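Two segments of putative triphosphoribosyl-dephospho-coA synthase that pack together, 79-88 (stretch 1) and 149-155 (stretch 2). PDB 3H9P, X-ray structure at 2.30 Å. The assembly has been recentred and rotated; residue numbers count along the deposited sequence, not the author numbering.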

# COMPACT_ATOMS: atom_id res chain seq x y z
N ILE A 79 26.13 -12.62 -5.76
CA ILE A 79 24.94 -13.28 -5.24
C ILE A 79 23.74 -12.42 -5.57
O ILE A 79 22.72 -12.88 -6.09
CB ILE A 79 24.99 -13.46 -3.72
CG1 ILE A 79 26.27 -14.20 -3.26
CG2 ILE A 79 23.69 -14.15 -3.18
CD1 ILE A 79 26.42 -15.54 -3.79
N ALA A 80 23.90 -11.13 -5.28
CA ALA A 80 22.83 -10.16 -5.45
C ALA A 80 22.34 -10.12 -6.90
O ALA A 80 21.12 -10.18 -7.14
CB ALA A 80 23.30 -8.75 -4.97
N GLU A 81 23.29 -10.03 -7.86
CA GLU A 81 23.00 -10.06 -9.31
C GLU A 81 22.30 -11.34 -9.76
O GLU A 81 21.37 -11.29 -10.55
CB GLU A 81 24.29 -9.84 -10.17
CG GLU A 81 24.00 -9.78 -11.69
CD GLU A 81 25.23 -9.56 -12.63
OE1 GLU A 81 26.41 -9.68 -12.20
OE2 GLU A 81 24.98 -9.26 -13.83
N ALA A 82 22.77 -12.49 -9.28
CA ALA A 82 22.19 -13.78 -9.67
C ALA A 82 20.81 -13.92 -9.07
O ALA A 82 19.93 -14.51 -9.68
CB ALA A 82 23.11 -14.92 -9.21
N ALA A 83 20.64 -13.40 -7.85
CA ALA A 83 19.32 -13.40 -7.17
C ALA A 83 18.32 -12.52 -7.93
O ALA A 83 17.19 -12.91 -8.16
CB ALA A 83 19.46 -12.95 -5.70
N ARG A 84 18.76 -11.34 -8.35
CA ARG A 84 17.89 -10.51 -9.20
C ARG A 84 17.51 -11.25 -10.49
O ARG A 84 16.36 -11.22 -10.91
CB ARG A 84 18.58 -9.21 -9.54
CG ARG A 84 17.82 -8.35 -10.50
CD ARG A 84 18.58 -7.10 -10.72
NE ARG A 84 17.74 -5.94 -10.86
CZ ARG A 84 18.19 -4.75 -11.28
NH1 ARG A 84 19.48 -4.58 -11.59
NH2 ARG A 84 17.34 -3.72 -11.39
N ASN A 85 18.50 -11.89 -11.12
CA ASN A 85 18.26 -12.68 -12.32
C ASN A 85 17.29 -13.86 -12.09
O ASN A 85 16.36 -14.05 -12.85
CB ASN A 85 19.60 -13.15 -12.89
CG ASN A 85 20.41 -12.01 -13.54
OD1 ASN A 85 19.84 -11.00 -13.99
ND2 ASN A 85 21.73 -12.17 -13.61
N ARG A 86 17.49 -14.61 -11.01
CA ARG A 86 16.53 -15.62 -10.66
C ARG A 86 15.14 -15.04 -10.37
O ARG A 86 14.14 -15.65 -10.70
CB ARG A 86 17.01 -16.49 -9.49
CG ARG A 86 18.06 -17.49 -9.91
CD ARG A 86 18.39 -18.53 -8.78
NE ARG A 86 19.21 -19.59 -9.38
CZ ARG A 86 20.54 -19.54 -9.47
NH1 ARG A 86 21.22 -18.51 -8.95
NH2 ARG A 86 21.19 -20.52 -10.08
N LEU A 87 15.09 -13.86 -9.77
CA LEU A 87 13.79 -13.21 -9.48
C LEU A 87 13.01 -12.88 -10.75
O LEU A 87 11.77 -13.05 -10.81
CB LEU A 87 14.00 -11.95 -8.63
CG LEU A 87 14.23 -12.22 -7.15
CD1 LEU A 87 14.92 -11.01 -6.48
CD2 LEU A 87 12.95 -12.61 -6.41
N ARG A 88 13.74 -12.40 -11.76
CA ARG A 88 13.17 -12.10 -13.06
C ARG A 88 12.69 -13.39 -13.75
O ARG A 88 11.80 -13.35 -14.59
CB ARG A 88 14.19 -11.42 -13.98
CG ARG A 88 14.79 -10.11 -13.51
CD ARG A 88 15.88 -9.66 -14.53
NE ARG A 88 16.27 -8.26 -14.32
CZ ARG A 88 17.49 -7.81 -14.02
NH1 ARG A 88 18.53 -8.65 -13.93
NH2 ARG A 88 17.68 -6.50 -13.82
N GLU A 149 14.60 -3.67 -2.99
CA GLU A 149 15.71 -4.64 -3.00
C GLU A 149 15.48 -5.80 -3.99
O GLU A 149 16.42 -6.31 -4.61
CB GLU A 149 15.87 -5.27 -1.59
CG GLU A 149 16.36 -4.30 -0.55
CD GLU A 149 17.80 -3.90 -0.78
OE1 GLU A 149 18.72 -4.65 -0.40
OE2 GLU A 149 18.02 -2.84 -1.36
N LEU A 150 14.24 -6.26 -4.09
CA LEU A 150 13.99 -7.40 -4.94
C LEU A 150 14.10 -6.98 -6.40
O LEU A 150 14.41 -7.81 -7.27
CB LEU A 150 12.64 -8.07 -4.63
CG LEU A 150 12.80 -9.33 -3.73
CD1 LEU A 150 13.33 -8.98 -2.38
CD2 LEU A 150 11.51 -10.14 -3.58
N VAL A 151 13.89 -5.69 -6.66
CA VAL A 151 13.89 -5.19 -8.02
C VAL A 151 15.23 -4.58 -8.51
O VAL A 151 15.52 -4.64 -9.68
CB VAL A 151 12.70 -4.19 -8.26
CG1 VAL A 151 12.94 -3.37 -9.51
CG2 VAL A 151 11.37 -4.95 -8.39
N ASP A 152 16.03 -4.02 -7.62
CA ASP A 152 17.18 -3.24 -8.04
C ASP A 152 18.47 -3.91 -7.68
O ASP A 152 19.45 -3.23 -7.52
CB ASP A 152 17.17 -1.84 -7.39
CG ASP A 152 17.41 -1.88 -5.82
OD1 ASP A 152 17.90 -2.90 -5.20
OD2 ASP A 152 17.08 -0.85 -5.21
N GLY A 153 18.47 -5.21 -7.46
CA GLY A 153 19.70 -5.90 -7.12
C GLY A 153 20.14 -5.81 -5.67
O GLY A 153 21.32 -5.93 -5.38
N PHE A 154 19.23 -5.58 -4.73
CA PHE A 154 19.62 -5.62 -3.32
C PHE A 154 20.62 -4.52 -2.92
O PHE A 154 21.56 -4.76 -2.16
CB PHE A 154 20.15 -7.03 -2.94
CG PHE A 154 19.08 -8.09 -2.91
CD1 PHE A 154 18.37 -8.35 -1.73
CD2 PHE A 154 18.76 -8.80 -4.06
CE1 PHE A 154 17.37 -9.28 -1.71
CE2 PHE A 154 17.77 -9.76 -4.05
CZ PHE A 154 17.05 -10.01 -2.86
N LYS A 155 20.41 -3.31 -3.41
CA LYS A 155 21.33 -2.19 -3.13
C LYS A 155 21.48 -1.83 -1.64
O LYS A 155 22.58 -1.56 -1.18
CB LYS A 155 20.97 -0.99 -3.97
CG LYS A 155 21.48 -1.13 -5.42
CD LYS A 155 20.61 -0.36 -6.42
CE LYS A 155 20.83 1.15 -6.37
NZ LYS A 155 19.76 1.91 -7.14

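A helix that packs against the end of another helix meets backbone carbonyls that have run out of helical partners, and the contact between residues 79-88 and 149-155 of this putative synthase illustrates how a side chain can serve one of them. The first stretch is helical throughout, its i to i-4 hydrogen bonds running from Ala 83 N to Ile 79 O at 2.8 Å through Arg 88 N to Arg 84 O at 3.0 Å. The second begins as the last part of a helix, and Asp 152 is the first residue to leave helical phi/psi. Gly 153 follows with phi/psi of 80/25, where a CB would be jammed against the carbonyl oxygen of the residue before, so the turn by itself calls for glycine. Phe 154, also at positive phi, donates its N to Glu 149 O at 2.9 Å and occupies the N-cap position of the next helix. The Asp 152 side chain reaches forward to that helix, its OD1 accepting a nearly linear hydrogen bond from Lys 155 N at 3.1 Å.

The nearest CA atoms across the contact are those of Arg 84 and Gly 153, 5.4 Å apart. The CA-to-CB bond of Arg 84 points sideways, but chi1 and chi2 are both t and the end of the side chain comes nearer to the other stretch. There Arg 84 NH2 donates to Val 151 O at 2.7 Å, while Arg 84 NE makes a weak bond to Val 151 O at 2.8 Å. The acceptor lies near the guanidinium plane, at its edge, as a forked approach by two donors requires. One face of the group covers the turn itself, with Arg 84 NH2 3.4 Å from Asp 152 CA and Arg 84 NE 3.6 Å from Gly 153 N.

Beside this polar arrangement lies an apolar one, built on the i, i+3, i+7 spacing of one helix face. Ala 80, Ala 83 and Leu 87 all point toward the second stretch, and each touches Phe 154. The CB atoms of Ala 80 and Phe 154 are 4.1 Å apart; Ala 83 CB and Leu 87 CD1 approach Phe 154 CE2 at 4.0 and 3.9 Å. Ala 80 CB also lies 3.5 Å from Gly 153 O, so this methyl packs directly on the backbone of the turn. Leu 87 extends the patch to the preceding helix, placing its CD1 3.9 Å from Leu 150 CG.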